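Local coordinates for protein extracellular ligand-binding receptor (Desulfohalobium retbaense DSM 5692, PDB 5ERE) that probably acts as a sensory receptor, with a leucine-binding-protein-like domain that holds 2-oxo-4-methylpentanoic acid and a Cache-type sensor domain that holds cytosine, at residues A130-D135 / A168-T173; N136-S141 / V183-G188. All blocks are in the same frame, centred on the assembly; numbering follows the deposited sequence.

Interaction 1: residues A130-D135 / A168-T173; sequences AVLAMD and AAQLAT
Leu132 packs from its strand against the sheet-facing side of helix 168-175, where it meets Gln170 and Leu171. The two methyls of Leu132 divide the work. CD1 packs on the aliphatic root of Gln170, with Leu132 CD1 at 3.8 Å from Gln170 CB and 4.2 Å from Gln170 CG. CD2 meets the second leucine tip to tip, Leu132 CD2 to Leu171 CD2 at 4.3 Å. The side chains of Leu132 and Gln170 cross at about a right angle, and the leucine touches the start of the glutamine, not its amide.

With chi1 at -175°, Leu132 CG lies opposite the backbone N, and the branched end reaches the helix. Gln170 bends at chi2 (88°), which turns the amide off to one flank. There NE2 donates to two backbone oxygens, those of Glu159 and Asp166. The glutamine thus gives its carbon chain to the core and its polar end to the neighbouring loop and strand. On the helix itself, Thr173 OG1 donates to Ala169 O at 3.1 Å from above the carbonyl plane. The same oxygen accepts from Thr173 N.

The contact is modest, about 103 Å² in all. It belongs to a beta-alpha-beta crossover of the periplasmic binding protein fold. Helix 168-175 connects strand 154-160 to strand 181-185 and passes over strand 129-134, which lies between them in the parallel part of the sheet. Leu132 also touches Gln158 and Tyr160 of one flanking strand and Leu184 of the other. Ile193 of helix 190-199 adjoins it, and Leu171 packs on Gln196 and Ala197 of that helix.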
ATOM      1  N   ALA A 130      -6.376  20.247   2.100  1.00 51.81           N
ATOM      2  CA  ALA A 130      -7.803  20.422   1.806  1.00 63.20           C
ATOM      3  C   ALA A 130      -8.321  19.274   0.926  1.00 61.45           C
ATOM      4  O   ALA A 130      -7.598  18.767   0.057  1.00 52.35           O
ATOM      5  CB  ALA A 130      -8.052  21.769   1.132  1.00 59.70           C
ATOM      6  N   VAL A 131      -9.564  18.864   1.184  1.00 58.10           N
ATOM      7  CA  VAL A 131     -10.264  17.894   0.355  1.00 60.42           C
ATOM      8  C   VAL A 131     -11.541  18.501  -0.222  1.00 63.34           C
ATOM      9  O   VAL A 131     -12.359  19.046   0.508  1.00 60.09           O
ATOM     10  CB  VAL A 131     -10.640  16.622   1.151  1.00 53.11           C
ATOM     11  CG1 VAL A 131     -11.091  15.441   0.190  1.00 54.10           C
ATOM     12  CG2 VAL A 131      -9.494  16.196   2.004  1.00 51.08           C
ATOM     13  N   LEU A 132     -11.681  18.409  -1.538  1.00 54.41           N
ATOM     14  CA  LEU A 132     -12.948  18.621  -2.222  1.00 48.13           C
ATOM     15  C   LEU A 132     -13.408  17.298  -2.868  1.00 60.88           C
ATOM     16  O   LEU A 132     -12.730  16.793  -3.786  1.00 44.18           O
ATOM     17  CB  LEU A 132     -12.796  19.712  -3.279  1.00 55.14           C
ATOM     18  CG  LEU A 132     -14.044  20.171  -4.048  1.00 57.36           C
ATOM     19  CD1 LEU A 132     -15.220  20.508  -3.128  1.00 50.73           C
ATOM     20  CD2 LEU A 132     -13.686  21.381  -4.889  1.00 54.50           C
ATOM     21  N   ALA A 133     -14.533  16.742  -2.393  1.00 50.95           N
ATOM     22  CA  ALA A 133     -14.969  15.402  -2.820  1.00 52.52           C
ATOM     23  C   ALA A 133     -16.402  15.361  -3.343  1.00 58.81           C
ATOM     24  O   ALA A 133     -17.303  16.028  -2.830  1.00 53.49           O
ATOM     25  CB  ALA A 133     -14.832  14.422  -1.672  1.00 45.03           C
HETATM   26  N   MSE A 134     -16.606  14.546  -4.362  1.00 46.87           N
HETATM   27  CA  MSE A 134     -17.930  14.297  -4.912  1.00 44.84           C
HETATM   28  C   MSE A 134     -18.858  13.897  -3.800  1.00 45.20           C
HETATM   29  O   MSE A 134     -18.478  13.116  -2.933  1.00 43.83           O
HETATM   30  CB  MSE A 134     -17.875  13.184  -6.010  1.00 48.93           C
HETATM   31  CG  MSE A 134     -17.327  11.869  -5.539  1.00 51.55           C
HETATM   32 SE   MSE A 134     -17.275  10.478  -7.035  0.80 49.81          SE
HETATM   33  CE  MSE A 134     -15.941  11.291  -8.197  1.00 44.26           C
ATOM     34  N   ASP A 135     -20.073  14.443  -3.807  1.00 49.84           N
ATOM     35  CA  ASP A 135     -21.046  14.140  -2.759  1.00 62.48           C
ATOM     36  C   ASP A 135     -21.770  12.797  -2.962  1.00 57.63           C
ATOM     37  O   ASP A 135     -22.943  12.746  -3.337  1.00 55.01           O
ATOM     38  CB  ASP A 135     -22.075  15.281  -2.648  1.00 65.27           C
ATOM     39  CG  ASP A 135     -23.021  15.104  -1.456  1.00 75.43           C
ATOM     40  OD1 ASP A 135     -22.564  14.671  -0.371  1.00 74.84           O
ATOM     41  OD2 ASP A 135     -24.227  15.391  -1.604  1.00 81.06           O
ATOM     42  N   ALA A 168     -17.892  27.340  -6.358  1.00 68.92           N
ATOM     43  CA  ALA A 168     -17.308  28.643  -6.002  1.00 73.68           C
ATOM     44  C   ALA A 168     -17.206  28.839  -4.488  1.00 72.01           C
ATOM     45  O   ALA A 168     -16.203  29.358  -3.983  1.00 76.27           O
ATOM     46  CB  ALA A 168     -18.122  29.777  -6.620  1.00 72.32           C
ATOM     47  N   ALA A 169     -18.248  28.429  -3.773  1.00 62.88           N
ATOM     48  CA  ALA A 169     -18.265  28.490  -2.313  1.00 69.93           C
ATOM     49  C   ALA A 169     -17.214  27.607  -1.668  1.00 75.85           C
ATOM     50  O   ALA A 169     -16.445  28.066  -0.816  1.00 65.98           O
ATOM     51  CB  ALA A 169     -19.630  28.094  -1.793  1.00 71.84           C
ATOM     52  N   GLN A 170     -17.215  26.329  -2.052  1.00 65.98           N
ATOM     53  CA  GLN A 170     -16.324  25.349  -1.455  1.00 54.69           C
ATOM     54  C   GLN A 170     -14.896  25.779  -1.665  1.00 55.94           C
ATOM     55  O   GLN A 170     -14.071  25.631  -0.773  1.00 57.05           O
ATOM     56  CB  GLN A 170     -16.538  23.955  -2.068  1.00 64.74           C
ATOM     57  CG  GLN A 170     -17.927  23.410  -1.875  1.00 61.15           C
ATOM     58  CD  GLN A 170     -18.874  23.826  -2.990  1.00 68.49           C
ATOM     59  OE1 GLN A 170     -18.879  24.985  -3.445  1.00 60.73           O
ATOM     60  NE2 GLN A 170     -19.679  22.878  -3.444  1.00 69.46           N
ATOM     61  N   LEU A 171     -14.621  26.304  -2.862  1.00 52.21           N
ATOM     62  CA  LEU A 171     -13.292  26.771  -3.227  1.00 59.30           C
ATOM     63  C   LEU A 171     -12.942  28.049  -2.432  1.00 69.97           C
ATOM     64  O   LEU A 171     -11.766  28.317  -2.185  1.00 65.35           O
ATOM     65  CB  LEU A 171     -13.212  27.039  -4.740  1.00 62.13           C
ATOM     66  CG  LEU A 171     -13.066  25.889  -5.753  1.00 68.12           C
ATOM     67  CD1 LEU A 171     -13.205  26.455  -7.154  1.00 68.68           C
ATOM     68  CD2 LEU A 171     -11.743  25.136  -5.613  1.00 60.68           C
ATOM     69  N   ALA A 172     -13.956  28.817  -2.023  1.00 67.68           N
ATOM     70  CA  ALA A 172     -13.716  30.029  -1.214  1.00 72.67           C
ATOM     71  C   ALA A 172     -13.322  29.614   0.195  1.00 71.17           C
ATOM     72  O   ALA A 172     -12.280  30.034   0.703  1.00 67.97           O
ATOM     73  CB  ALA A 172     -14.946  30.941  -1.189  1.00 71.61           C
ATOM     74  N   THR A 173     -14.145  28.761   0.803  1.00 72.39           N
ATOM     75  CA  THR A 173     -13.803  28.115   2.064  1.00 74.08           C
ATOM     76  C   THR A 173     -12.382  27.584   2.035  1.00 77.98           C
ATOM     77  O   THR A 173     -11.629  27.734   2.989  1.00 79.74           O
ATOM     78  CB  THR A 173     -14.732  26.936   2.361  1.00 71.29           C
ATOM     79  OG1 THR A 173     -16.092  27.344   2.222  1.00 68.01           O
ATOM     80  CG2 THR A 173     -14.500  26.387   3.762  1.00 76.93           C
TER

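Interaction 2: residues N136-S141 / V183-G188; sequences NNLGSS and VLISAG. With COI (2-oxo-4-methylpentanoic acid), chain B.
Ile185 CG2 reaches the first turn of helix 137-149, where it meets Gly139 and Leu138. Gly139 CA lies 4.0 Å from Ile185 CG2; with no side chain there, the backbone itself takes the methyl.

Leu138 runs from this contact to the ligand. Its CB lies 4.1 Å from O1 of the bound 2-oxo-4-methylpentanoic acid. CG is shared: Leu138 CG sits 4.2 Å from Ile185 CG2 and as far from ligand O1. The branches both end at the carboxylate, with Leu138 CD1 at 3.6 Å from ligand O2 and Leu138 CD2 at 3.7 Å from ligand C1. CG anti to the backbone N (chi1 -180°) sends them there. Cut back to alanine, Leu138 would probably leave a gap beside the carboxylate and cost Ile185 CG2 its contact with CG.

Asn136 is the N-cap; its OD1 accepts weak bonds from Leu138 N and Gly139 N. Ser72 OG, Ala95 N and Arg210 NH2 hydrogen-bond the ligand from elsewhere in the pocket.

Helix 137-149 lies over strand 181-185 and follows strand 129-134, whose Val131 and Ala133 touch Ile185. Val112 of helix 112-123 and Ser72 of helix 72-84 also touch Leu138.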
ATOM      1  N   ASN A 136     -21.059  11.710  -2.682  1.00 51.32           N
ATOM      2  CA  ASN A 136     -21.652  10.392  -2.655  1.00 50.53           C
ATOM      3  C   ASN A 136     -20.784   9.529  -1.765  1.00 49.39           C
ATOM      4  O   ASN A 136     -19.808  10.029  -1.213  1.00 38.68           O
ATOM      5  CB  ASN A 136     -21.771   9.814  -4.072  1.00 49.00           C
ATOM      6  CG  ASN A 136     -20.480   9.916  -4.858  1.00 46.74           C
ATOM      7  OD1 ASN A 136     -19.410   9.552  -4.373  1.00 52.89           O
ATOM      8  ND2 ASN A 136     -20.576  10.419  -6.075  1.00 43.94           N
ATOM      9  N   ASN A 137     -21.097   8.237  -1.633  1.00 43.42           N
ATOM     10  CA  ASN A 137     -20.378   7.434  -0.656  1.00 45.07           C
ATOM     11  C   ASN A 137     -18.880   7.227  -1.020  1.00 44.91           C
ATOM     12  O   ASN A 137     -18.077   6.903  -0.152  1.00 44.20           O
ATOM     13  CB  ASN A 137     -21.083   6.080  -0.432  1.00 47.64           C
ATOM     14  CG  ASN A 137     -21.012   5.145  -1.666  1.00 49.91           C
ATOM     15  OD1 ASN A 137     -20.916   5.599  -2.794  1.00 42.33           O
ATOM     16  ND2 ASN A 137     -21.105   3.846  -1.436  1.00 50.66           N
ATOM     17  N   LEU A 138     -18.476   7.457  -2.268  1.00 46.16           N
ATOM     18  CA  LEU A 138     -17.046   7.424  -2.556  1.00 44.82           C
ATOM     19  C   LEU A 138     -16.364   8.652  -1.945  1.00 41.30           C
ATOM     20  O   LEU A 138     -15.338   8.531  -1.285  1.00 39.00           O
ATOM     21  CB  LEU A 138     -16.762   7.363  -4.072  1.00 42.97           C
ATOM     22  CG  LEU A 138     -15.265   7.315  -4.451  1.00 41.79           C
ATOM     23  CD1 LEU A 138     -14.623   5.959  -4.151  1.00 40.51           C
ATOM     24  CD2 LEU A 138     -15.031   7.649  -5.920  1.00 43.74           C
ATOM     25  N   GLY A 139     -16.909   9.833  -2.206  1.00 45.75           N
ATOM     26  CA  GLY A 139     -16.367  11.055  -1.628  1.00 51.25           C
ATOM     27  C   GLY A 139     -16.330  10.971  -0.114  1.00 39.60           C
ATOM     28  O   GLY A 139     -15.306  11.218   0.523  1.00 46.45           O
ATOM     29  N   SER A 140     -17.446  10.581   0.472  1.00 49.40           N
ATOM     30  CA  SER A 140     -17.558  10.632   1.927  1.00 54.79           C
ATOM     31  C   SER A 140     -16.618   9.595   2.550  1.00 56.13           C
ATOM     32  O   SER A 140     -16.035   9.814   3.608  1.00 50.93           O
ATOM     33  CB  SER A 140     -19.009  10.408   2.356  1.00 53.17           C
ATOM     34  OG  SER A 140     -19.368   9.052   2.200  1.00 60.62           O
ATOM     35  N   SER A 141     -16.426   8.471   1.875  1.00 48.47           N
ATOM     36  CA  SER A 141     -15.519   7.463   2.404  1.00 43.54           C
ATOM     37  C   SER A 141     -14.071   7.959   2.411  1.00 44.95           C
ATOM     38  O   SER A 141     -13.344   7.754   3.381  1.00 46.50           O
ATOM     39  CB  SER A 141     -15.648   6.162   1.595  1.00 47.16           C
ATOM     40  OG  SER A 141     -14.892   5.150   2.202  1.00 55.08           O
ATOM     41  N   VAL A 183      -6.685  17.800  -2.235  1.00 55.80           N
ATOM     42  CA  VAL A 183      -7.111  16.485  -2.671  1.00 52.16           C
ATOM     43  C   VAL A 183      -8.504  16.482  -3.291  1.00 52.16           C
ATOM     44  O   VAL A 183      -9.506  16.752  -2.622  1.00 48.00           O
ATOM     45  CB  VAL A 183      -7.087  15.508  -1.492  1.00 52.19           C
ATOM     46  CG1 VAL A 183      -7.874  14.187  -1.824  1.00 57.76           C
ATOM     47  CG2 VAL A 183      -5.651  15.222  -1.131  1.00 56.80           C
ATOM     48  N   LEU A 184      -8.563  16.131  -4.568  1.00 53.27           N
ATOM     49  CA  LEU A 184      -9.825  16.038  -5.288  1.00 48.46           C
ATOM     50  C   LEU A 184     -10.347  14.608  -5.416  1.00 44.59           C
ATOM     51  O   LEU A 184      -9.758  13.806  -6.141  1.00 40.75           O
ATOM     52  CB  LEU A 184      -9.643  16.628  -6.665  1.00 45.47           C
ATOM     53  CG  LEU A 184      -9.039  18.031  -6.595  1.00 46.10           C
ATOM     54  CD1 LEU A 184      -8.800  18.473  -7.989  1.00 47.69           C
ATOM     55  CD2 LEU A 184      -9.961  19.033  -5.844  1.00 46.54           C
ATOM     56  N   ILE A 185     -11.451  14.278  -4.745  1.00 44.86           N
ATOM     57  CA  ILE A 185     -12.059  12.967  -4.969  1.00 42.15           C
ATOM     58  C   ILE A 185     -13.034  13.144  -6.150  1.00 43.55           C
ATOM     59  O   ILE A 185     -14.227  13.390  -6.002  1.00 46.13           O
ATOM     60  CB  ILE A 185     -12.749  12.386  -3.711  1.00 47.54           C
ATOM     61  CG1 ILE A 185     -11.826  12.463  -2.481  1.00 49.93           C
ATOM     62  CG2 ILE A 185     -13.134  10.934  -3.954  1.00 39.13           C
ATOM     63  CD1 ILE A 185     -10.398  11.906  -2.691  1.00 51.07           C
ATOM     64  N   SER A 186     -12.451  13.020  -7.334  1.00 41.97           N
ATOM     65  CA  SER A 186     -13.041  13.423  -8.589  1.00 45.40           C
ATOM     66  C   SER A 186     -12.628  12.478  -9.718  1.00 40.44           C
ATOM     67  O   SER A 186     -11.517  11.935  -9.747  1.00 41.71           O
ATOM     68  CB  SER A 186     -12.599  14.849  -8.984  1.00 46.41           C
ATOM     69  OG  SER A 186     -12.667  15.763  -7.918  1.00 46.65           O
ATOM     70  N   ALA A 187     -13.518  12.334 -10.681  1.00 40.11           N
ATOM     71  CA  ALA A 187     -13.146  11.772 -11.963  1.00 42.83           C
ATOM     72  C   ALA A 187     -12.837  12.939 -12.915  1.00 45.41           C
ATOM     73  O   ALA A 187     -12.131  13.881 -12.529  1.00 43.64           O
ATOM     74  CB  ALA A 187     -14.266  10.846 -12.493  1.00 34.96           C
ATOM     75  N   GLY A 188     -13.342  12.903 -14.141  1.00 46.42           N
ATOM     76  CA  GLY A 188     -12.913  13.864 -15.159  1.00 38.77           C
ATOM     77  C   GLY A 188     -13.244  15.330 -14.837  1.00 46.69           C
ATOM     78  O   GLY A 188     -12.596  16.229 -15.370  1.00 39.98           O
TER
HETATM   79  C1  COI B 601     -16.049   4.477  -7.543  1.00 36.97           C
HETATM   80  O1  COI B 601     -17.174   4.565  -6.984  1.00 37.44           O
HETATM   81  O2  COI B 601     -15.077   3.890  -7.005  1.00 38.38           O
HETATM   82  C2  COI B 601     -15.900   5.040  -8.916  1.00 41.90           C
HETATM   83  O3  COI B 601     -14.821   5.006  -9.477  1.00 38.78           O
HETATM   84  C3  COI B 601     -17.159   5.595  -9.536  1.00 42.07           C
HETATM   85  C4  COI B 601     -16.841   6.283 -10.816  1.00 50.08           C
HETATM   86  C5  COI B 601     -18.100   6.274 -11.656  1.00 44.57           C
HETATM   87  C6  COI B 601     -16.388   7.680 -10.416  1.00 45.60           C

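Interactions 1 and 2 lie on opposite faces of one mixed sheet, in its parallel part, their centres 11 Å apart. Strands 129-134 and 181-185 are neighbours in it. They are probably hydrogen-bonded, with Leu132 N 2.9 Å from Val183 O. Leu132 points to helix 168-175, whereas Ala133 and Ile185 turn to the other face, where Ala133 CB lies 3.6 Å from Ile185 CB. The segments alternate along the chain: strand 129-134 leads into helix 137-149, and helix 168-175 into strand 181-185. Only interaction 2 reaches the 2-oxo-4-methylpentanoic acid, through Leu138. Interaction 1 is away from the pocket and packs a helix on the sheet's far face.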